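Local coordinates for protein UDP-N-acetylmuramate-alanine ligase MurC (Thermotoga maritima, PDB 1J6U) that catalyses the ATP-dependent joining of L-alanine to UDP-N-acetylmuramate, a step in building the peptidoglycan of the bacterial cell wall, at residues I15-V18 / G24-A27; V81-P86 / R90-R95; V259-K264 / L288-G293. One frame throughout, in Å; residues are numbered along the deposited sequence.

Interaction 1. Residues I15-V18 / G24-A27; sequences IHFV and GMSA
The Phe-17 ring meets Met-25, a selenomethionine here, at its edge: the selenium lies in the plane of the ring, 5.2 Å from Met-25 SE to the ring centroid and 89° off the ring normal, a Met-aromatic contact of the edge type. Neither face of the ring is used by Met-25; Val-28 and Ala-29, farther along helix 23-34, also touch Phe-17. The terminal methyl comes closest, with Met-25 CE 3.4 Å from Phe-17 CD2. The same methyl, lodged beside the root of the ring, also meets the strand backbone, Met-25 CE lying 3.5 Å from Val-18 O. Bends at chi2 (-75°) and chi3 (-86°) bring the methyl to the end of the strand, a shape that an unbranched, flexible side chain takes easily.

Strand 14-18 and helix 23-34 are the first two elements of a beta-alpha-beta unit completed by strand 38-42. A GxGxxG-like pattern runs from the turn between them into the helix, where Gly-24 is its last glycine, consistent with a Rossmann-type fold. Ile-76 of the neighbouring strand 74-77 touches both Phe-17 and Met-25. A flat apolar ring suits a strand face turned to a helix. The contact is buried and almost wholly apolar, and dispersion between a polarisable selenium, a methyl group and an aromatic edge probably accounts for most of its attraction.

Interaction 2. Residues V81-P86 / R90-R95; sequences VRDDNP and RARMER
Asp-83 and Arg-92 meet in a salt bridge from loop to helix, while Pro-86 and Arg-90 meet through the backbone one turn apart. Arg-92 NH2 donates to Asp-83 OD1 at 2.6 Å; the bond is short but bent, with an N-H...O angle of 135°. The carboxylate oxygen sits at the guanidinium edge, near its plane, while the two flat groups are turned 65° from each other; one oxygen is gripped by one nitrogen instead of a two-pronged pairing. A water adds a second link, giving a hydrogen to Asp-83 O and accepting one from Arg-92 NE, with 3.1 Å from the water oxygen to Arg-92 NE. The long arginine suits its place, since Asp-83 CA and Arg-92 CA are 9.6 Å apart.

Pro-86 opens helix 86-93, where a residue without an N-H costs nothing, and Pro-86 O accepts the first-turn bond from Arg-90 N at 2.9 Å. Just before it, Asn-85 is the N-cap, its OD1 accepting from the N of Glu-87. Arg-90 sends its own guanidinium away, into a salt bridge with Glu-94 OE1 and a cation-pi contact with Trp-69. Lying at the surface, the Asp-83 to Arg-92 pair is probably weakened by solvent, and its charges largely offset each other.

Interaction 3. Residues V259-K264 / L288-G293; sequences VEKNGK and LFDSLG
Strand 255-261 and the last turn of helix 276-291 stand well apart, the nearest CA atoms, those of Lys-261 and Asp-290, being 10.0 Å from each other. Two side chains coming from opposite directions bridge the distance. Lys-261 is stretched to full length, with CG anti to the backbone N (chi1 -177°) and the rest of the chain extended, which carries its ammonium group straight out from the strand; lysine suits the site by this reach. There Lys-261 NZ donates to Asp-290 OD2 at 2.8 Å in a salt bridge. The nitrogen arrives from above the carboxylate plane, 36° out of it, and the approach is one-sided, since Asp-290 OD1 remains 3.9 Å from Lys-261 NZ. The methylene next to the charge lies close too, Lys-261 CE being 3.2 Å from Asp-290 OD2.

In fold terms the contact joins a three-stranded antiparallel sheet to a helix that packs against strands 184-187 and 218-222 of the larger mixed sheet. Lys-261 also begins a type I' turn ending at Lys-264, the tight connection of a beta hairpin. Gly-263 suits that turn because its phi of 87° would press any CB against the preceding carbonyl. The helix ends in a Schellman motif, with Gly-293 at positive phi as its C' residue.

With an alanine at Lys-261, the negative charge of Asp-290 would probably be left without its lysine partner, although two tyrosine hydroxyls would remain. Both come from the three-stranded sheet: Tyr-243 OH is hydrogen-bonded to Asp-290 OD2 and Tyr-266 OH to Asp-290 OD1, so each carboxylate oxygen has a partner on a strand.

From the N terminus the three contacts come in series, none enclosing or crossing another. Interaction 1 closes the five-residue connection between strand 14-18 and helix 23-34. Interaction 2 follows in the same N-terminal domain, tying the loop after strand 74-77 to helix 86-93 over a gap of three residues. These two touch: Val-18 O lies 3.4 Å from Val-81 CG2, so the end of the first strand packs on the start of the later loop. Interaction 3 closes a longer excursion of 23 residues, tying the three-stranded antiparallel sheet to helix 276-291 on the larger mixed sheet. Its centre is about 50 Å from that of interaction 2, on the opposite side of the chain's centre.

Interaction 1. Residues I15-V18 / G24-A27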
loop_
_atom_site.group_PDB
_atom_site.type_symbol
_atom_site.label_atom_id
_atom_site.label_comp_id
_atom_site.label_asym_id
_atom_site.label_seq_id
_atom_site.Cartn_x
_atom_site.Cartn_y
_atom_site.Cartn_z
ATOM N N ILE A 15 -8.915 20.366 -14.761
ATOM C CA ILE A 15 -8.549 18.986 -15.061
ATOM C C ILE A 15 -9.629 17.990 -14.687
ATOM O O ILE A 15 -10.211 18.045 -13.602
ATOM C CB ILE A 15 -7.271 18.608 -14.309
ATOM C CG1 ILE A 15 -6.211 19.683 -14.549
ATOM C CG2 ILE A 15 -6.786 17.224 -14.743
ATOM C CD1 ILE A 15 -4.984 19.592 -13.621
ATOM N N HIS A 16 -9.882 17.086 -15.618
ATOM C CA HIS A 16 -10.879 16.026 -15.492
ATOM C C HIS A 16 -10.129 14.688 -15.295
ATOM O O HIS A 16 -9.353 14.263 -16.160
ATOM C CB HIS A 16 -11.718 16.008 -16.775
ATOM C CG HIS A 16 -12.796 14.977 -16.795
ATOM N ND1 HIS A 16 -14.039 15.225 -17.332
ATOM C CD2 HIS A 16 -12.829 13.706 -16.339
ATOM C CE1 HIS A 16 -14.796 14.151 -17.202
ATOM N NE2 HIS A 16 -14.084 13.214 -16.602
ATOM N N PHE A 17 -10.365 14.056 -14.144
ATOM C CA PHE A 17 -9.736 12.783 -13.793
ATOM C C PHE A 17 -10.715 11.635 -13.940
ATOM O O PHE A 17 -11.686 11.511 -13.166
ATOM C CB PHE A 17 -9.238 12.776 -12.318
ATOM C CG PHE A 17 -8.078 13.705 -12.040
ATOM C CD1 PHE A 17 -8.297 15.075 -11.834
ATOM C CD2 PHE A 17 -6.766 13.213 -12.021
ATOM C CE1 PHE A 17 -7.250 15.930 -11.625
ATOM C CE2 PHE A 17 -5.709 14.057 -11.809
ATOM C CZ PHE A 17 -5.952 15.422 -11.614
ATOM N N VAL A 18 -10.444 10.771 -14.901
ATOM C CA VAL A 18 -11.309 9.631 -15.125
ATOM C C VAL A 18 -10.703 8.515 -14.301
ATOM O O VAL A 18 -9.644 7.959 -14.660
ATOM C CB VAL A 18 -11.347 9.268 -16.624
ATOM C CG1 VAL A 18 -12.382 8.153 -16.890
ATOM C CG2 VAL A 18 -11.685 10.509 -17.410
ATOM N N GLY A 24 -4.092 6.027 -6.444
ATOM C CA GLY A 24 -3.118 6.736 -7.279
ATOM C C GLY A 24 -3.629 8.077 -7.805
ATOM O O GLY A 24 -3.072 9.162 -7.546
HETATM N N MSE A 25 -4.729 7.996 -8.534
HETATM C CA MSE A 25 -5.342 9.150 -9.092
HETATM C C MSE A 25 -5.766 10.189 -8.093
HETATM O O MSE A 25 -5.597 11.379 -8.369
HETATM C CB MSE A 25 -6.546 8.730 -9.934
HETATM C CG MSE A 25 -6.093 8.170 -11.252
HETATM SE SE MSE A 25 -5.482 9.594 -12.456
HETATM C CE MSE A 25 -7.255 10.002 -13.163
ATOM N N SER A 26 -6.329 9.790 -6.950
ATOM C CA SER A 26 -6.766 10.844 -6.020
ATOM C C SER A 26 -5.578 11.656 -5.519
ATOM O O SER A 26 -5.715 12.856 -5.272
ATOM C CB SER A 26 -7.570 10.284 -4.828
ATOM O OG SER A 26 -6.972 9.130 -4.266
ATOM N N ALA A 27 -4.416 11.010 -5.400
ATOM C CA ALA A 27 -3.226 11.717 -4.923
ATOM C C ALA A 27 -2.844 12.831 -5.889
ATOM O O ALA A 27 -2.610 13.994 -5.483
ATOM C CB ALA A 27 -2.074 10.757 -4.761
#

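Interaction 2. Residues V81-P86 / R90-R95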
loop_
_atom_site.group_PDB
_atom_site.type_symbol
_atom_site.label_atom_id
_atom_site.label_comp_id
_atom_site.label_asym_id
_atom_site.label_seq_id
_atom_site.Cartn_x
_atom_site.Cartn_y
_atom_site.Cartn_z
ATOM N N VAL A 81 -8.923 2.830 -17.668
ATOM C CA VAL A 81 -9.955 3.499 -18.447
ATOM C C VAL A 81 -9.927 3.017 -19.884
ATOM O O VAL A 81 -8.948 3.196 -20.583
ATOM C CB VAL A 81 -9.767 5.012 -18.375
ATOM C CG1 VAL A 81 -10.696 5.707 -19.350
ATOM C CG2 VAL A 81 -10.062 5.468 -16.949
ATOM N N ARG A 82 -10.999 2.393 -20.334
ATOM C CA ARG A 82 -10.989 1.864 -21.693
ATOM C C ARG A 82 -11.410 2.926 -22.696
ATOM O O ARG A 82 -12.054 3.928 -22.307
ATOM C CB ARG A 82 -11.860 0.594 -21.777
ATOM C CG ARG A 82 -12.967 0.517 -20.718
ATOM C CD ARG A 82 -13.495 -0.905 -20.492
ATOM N NE ARG A 82 -14.045 -1.536 -21.696
ATOM C CZ ARG A 82 -13.319 -2.190 -22.601
ATOM N NH1 ARG A 82 -12.008 -2.307 -22.448
ATOM N NH2 ARG A 82 -13.900 -2.737 -23.656
ATOM N N ASP A 83 -11.014 2.721 -23.962
ATOM C CA ASP A 83 -11.313 3.666 -25.045
ATOM C C ASP A 83 -12.777 3.877 -25.328
ATOM O O ASP A 83 -13.135 4.846 -25.985
ATOM C CB ASP A 83 -10.635 3.271 -26.351
ATOM C CG ASP A 83 -9.136 3.577 -26.355
ATOM O OD1 ASP A 83 -8.736 4.671 -25.869
ATOM O OD2 ASP A 83 -8.369 2.719 -26.862
ATOM N N ASP A 84 -13.628 2.976 -24.855
ATOM C CA ASP A 84 -15.050 3.159 -25.051
ATOM C C ASP A 84 -15.663 3.858 -23.831
ATOM O O ASP A 84 -16.891 3.973 -23.687
ATOM C CB ASP A 84 -15.736 1.819 -25.355
ATOM C CG ASP A 84 -15.498 0.770 -24.293
ATOM O OD1 ASP A 84 -15.760 -0.415 -24.587
ATOM O OD2 ASP A 84 -15.070 1.119 -23.171
ATOM N N ASN A 85 -14.810 4.346 -22.938
ATOM C CA ASN A 85 -15.352 5.057 -21.803
ATOM C C ASN A 85 -16.025 6.307 -22.397
ATOM O O ASN A 85 -15.414 7.061 -23.131
ATOM C CB ASN A 85 -14.231 5.436 -20.829
ATOM C CG ASN A 85 -14.746 6.179 -19.599
ATOM O OD1 ASN A 85 -15.357 7.238 -19.707
ATOM N ND2 ASN A 85 -14.488 5.627 -18.425
ATOM N N PRO A 86 -17.309 6.519 -22.107
ATOM C CA PRO A 86 -17.935 7.712 -22.683
ATOM C C PRO A 86 -17.183 9.025 -22.463
ATOM O O PRO A 86 -17.218 9.902 -23.317
ATOM C CB PRO A 86 -19.345 7.719 -22.051
ATOM C CG PRO A 86 -19.202 6.897 -20.815
ATOM C CD PRO A 86 -18.253 5.784 -21.254
ATOM N N ARG A 90 -15.985 11.480 -25.433
ATOM C CA ARG A 90 -16.311 12.892 -25.526
ATOM C C ARG A 90 -15.011 13.684 -25.623
ATOM O O ARG A 90 -14.814 14.471 -26.558
ATOM C CB ARG A 90 -17.114 13.362 -24.326
ATOM C CG ARG A 90 -17.201 14.883 -24.233
ATOM C CD ARG A 90 -18.250 15.503 -25.185
ATOM N NE ARG A 90 -19.427 15.854 -24.425
ATOM C CZ ARG A 90 -19.822 17.091 -24.168
ATOM N NH1 ARG A 90 -19.137 18.117 -24.633
ATOM N NH2 ARG A 90 -20.889 17.294 -23.405
ATOM N N ALA A 91 -14.108 13.449 -24.684
ATOM C CA ALA A 91 -12.831 14.149 -24.688
ATOM C C ALA A 91 -12.136 14.037 -26.042
ATOM O O ALA A 91 -11.612 15.018 -26.558
ATOM C CB ALA A 91 -11.915 13.601 -23.593
ATOM N N ARG A 92 -12.113 12.853 -26.635
ATOM C CA ARG A 92 -11.429 12.779 -27.906
ATOM C C ARG A 92 -12.169 13.529 -28.988
ATOM O O ARG A 92 -11.570 14.198 -29.813
ATOM C CB ARG A 92 -11.184 11.339 -28.319
ATOM C CG ARG A 92 -10.186 10.669 -27.414
ATOM C CD ARG A 92 -9.314 9.714 -28.158
ATOM N NE ARG A 92 -9.104 8.503 -27.374
ATOM C CZ ARG A 92 -8.102 8.320 -26.525
ATOM N NH1 ARG A 92 -7.193 9.281 -26.352
ATOM N NH2 ARG A 92 -8.023 7.181 -25.843
HETATM N N MSE A 93 -13.481 13.454 -28.981
HETATM C CA MSE A 93 -14.193 14.154 -30.013
HETATM C C MSE A 93 -14.100 15.645 -29.780
HETATM O O MSE A 93 -14.033 16.424 -30.728
HETATM C CB MSE A 93 -15.634 13.675 -30.078
HETATM C CG MSE A 93 -15.771 12.406 -30.900
HETATM SE SE MSE A 93 -17.607 11.862 -30.975
HETATM C CE MSE A 93 -18.310 13.385 -32.008
ATOM N N GLU A 94 -14.068 16.045 -28.518
ATOM C CA GLU A 94 -13.953 17.463 -28.194
ATOM C C GLU A 94 -12.502 17.924 -28.377
ATOM O O GLU A 94 -12.179 19.090 -28.178
ATOM C CB GLU A 94 -14.418 17.691 -26.769
ATOM C CG GLU A 94 -15.119 19.012 -26.540
ATOM C CD GLU A 94 -16.562 19.012 -26.970
ATOM O OE1 GLU A 94 -17.357 18.157 -26.506
ATOM O OE2 GLU A 94 -16.899 19.888 -27.781
ATOM N N ARG A 95 -11.626 17.002 -28.771
ATOM C CA ARG A 95 -10.210 17.306 -29.008
ATOM C C ARG A 95 -9.426 17.773 -27.768
ATOM O O ARG A 95 -8.407 18.460 -27.875
ATOM C CB ARG A 95 -10.089 18.363 -30.116
ATOM C CG ARG A 95 -10.679 17.953 -31.466
ATOM C CD ARG A 95 -9.745 17.044 -32.252
ATOM N NE ARG A 95 -10.335 15.729 -32.522
ATOM C CZ ARG A 95 -11.382 15.505 -33.314
ATOM N NH1 ARG A 95 -11.983 16.514 -33.938
ATOM N NH2 ARG A 95 -11.828 14.261 -33.475
HETATM O O HOH W 1 -11.624 6.625 -27.522
#

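Interaction 3. Residues V259-K264 / L288-G293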
loop_
_atom_site.group_PDB
_atom_site.type_symbol
_atom_site.label_atom_id
_atom_site.label_comp_id
_atom_site.label_asym_id
_atom_site.label_seq_id
_atom_site.Cartn_x
_atom_site.Cartn_y
_atom_site.Cartn_z
ATOM N N VAL A 259 20.296 -4.359 14.395
ATOM C CA VAL A 259 20.760 -4.220 13.025
ATOM C C VAL A 259 22.270 -4.100 12.930
ATOM O O VAL A 259 22.874 -3.341 13.680
ATOM C CB VAL A 259 20.112 -2.999 12.395
ATOM C CG1 VAL A 259 20.674 -2.747 11.044
ATOM C CG2 VAL A 259 18.642 -3.224 12.296
ATOM N N GLU A 260 22.871 -4.873 12.023
ATOM C CA GLU A 260 24.314 -4.824 11.790
ATOM C C GLU A 260 24.542 -4.093 10.507
ATOM O O GLU A 260 23.709 -4.150 9.587
ATOM C CB GLU A 260 24.934 -6.205 11.629
ATOM C CG GLU A 260 24.886 -7.021 12.875
ATOM C CD GLU A 260 25.143 -8.501 12.622
ATOM O OE1 GLU A 260 24.574 -9.069 11.655
ATOM O OE2 GLU A 260 25.909 -9.100 13.407
ATOM N N LYS A 261 25.655 -3.363 10.469
ATOM C CA LYS A 261 26.076 -2.643 9.270
ATOM C C LYS A 261 27.430 -3.284 8.903
ATOM O O LYS A 261 28.349 -3.380 9.729
ATOM C CB LYS A 261 26.213 -1.161 9.566
ATOM C CG LYS A 261 26.572 -0.297 8.370
ATOM C CD LYS A 261 26.817 1.106 8.876
ATOM C CE LYS A 261 27.000 1.993 7.723
ATOM N NZ LYS A 261 27.054 3.426 8.150
ATOM N N ASN A 262 27.511 -3.782 7.678
ATOM C CA ASN A 262 28.688 -4.461 7.216
ATOM C C ASN A 262 29.211 -5.413 8.271
ATOM O O ASN A 262 30.415 -5.509 8.519
ATOM C CB ASN A 262 29.744 -3.446 6.814
ATOM C CG ASN A 262 29.470 -2.895 5.455
ATOM O OD1 ASN A 262 29.320 -3.656 4.505
ATOM N ND2 ASN A 262 29.378 -1.574 5.342
ATOM N N GLY A 263 28.283 -6.085 8.929
ATOM C CA GLY A 263 28.649 -7.086 9.906
ATOM C C GLY A 263 28.895 -6.671 11.320
ATOM O O GLY A 263 29.295 -7.493 12.141
ATOM N N LYS A 264 28.661 -5.408 11.628
ATOM C CA LYS A 264 28.893 -4.981 12.993
ATOM C C LYS A 264 27.621 -4.432 13.606
ATOM O O LYS A 264 26.891 -3.668 12.971
ATOM C CB LYS A 264 30.037 -3.946 13.040
ATOM C CG LYS A 264 31.385 -4.542 12.612
ATOM C CD LYS A 264 32.572 -3.767 13.186
ATOM C CE LYS A 264 33.876 -4.554 13.047
ATOM N NZ LYS A 264 33.937 -5.807 13.871
ATOM N N LEU A 288 18.657 3.755 3.460
ATOM C CA LEU A 288 18.655 4.947 2.638
ATOM C C LEU A 288 19.199 6.160 3.402
ATOM O O LEU A 288 20.149 6.795 2.972
ATOM C CB LEU A 288 17.241 5.265 2.152
ATOM C CG LEU A 288 17.097 6.607 1.427
ATOM C CD1 LEU A 288 17.820 6.502 0.101
ATOM C CD2 LEU A 288 15.661 6.956 1.198
ATOM N N PHE A 289 18.573 6.478 4.523
ATOM C CA PHE A 289 18.951 7.615 5.334
ATOM C C PHE A 289 20.364 7.605 5.915
ATOM O O PHE A 289 21.018 8.660 6.006
ATOM C CB PHE A 289 17.916 7.807 6.433
ATOM C CG PHE A 289 16.671 8.451 5.937
ATOM C CD1 PHE A 289 15.525 7.698 5.662
ATOM C CD2 PHE A 289 16.672 9.794 5.653
ATOM C CE1 PHE A 289 14.407 8.293 5.106
ATOM C CE2 PHE A 289 15.550 10.408 5.097
ATOM C CZ PHE A 289 14.410 9.658 4.819
ATOM N N ASP A 290 20.819 6.422 6.308
ATOM C CA ASP A 290 22.164 6.238 6.817
ATOM C C ASP A 290 23.082 6.541 5.619
ATOM O O ASP A 290 24.048 7.284 5.726
ATOM C CB ASP A 290 22.346 4.793 7.278
ATOM C CG ASP A 290 23.556 4.614 8.201
ATOM O OD1 ASP A 290 23.818 5.509 9.009
ATOM O OD2 ASP A 290 24.228 3.572 8.149
ATOM N N SER A 291 22.747 5.998 4.458
ATOM C CA SER A 291 23.563 6.228 3.292
ATOM C C SER A 291 23.646 7.713 2.946
ATOM O O SER A 291 24.627 8.167 2.341
ATOM C CB SER A 291 23.016 5.418 2.122
ATOM O OG SER A 291 23.491 4.079 2.201
ATOM N N LEU A 292 22.627 8.474 3.341
ATOM C CA LEU A 292 22.615 9.889 3.040
ATOM C C LEU A 292 23.171 10.666 4.217
ATOM O O LEU A 292 22.997 11.868 4.293
ATOM C CB LEU A 292 21.193 10.368 2.741
ATOM C CG LEU A 292 20.510 9.940 1.437
ATOM C CD1 LEU A 292 19.046 10.397 1.417
ATOM C CD2 LEU A 292 21.234 10.552 0.267
ATOM N N GLY A 293 23.793 9.974 5.160
ATOM C CA GLY A 293 24.364 10.658 6.305
ATOM C C GLY A 293 23.480 11.325 7.334
ATOM O O GLY A 293 23.915 12.251 8.055
#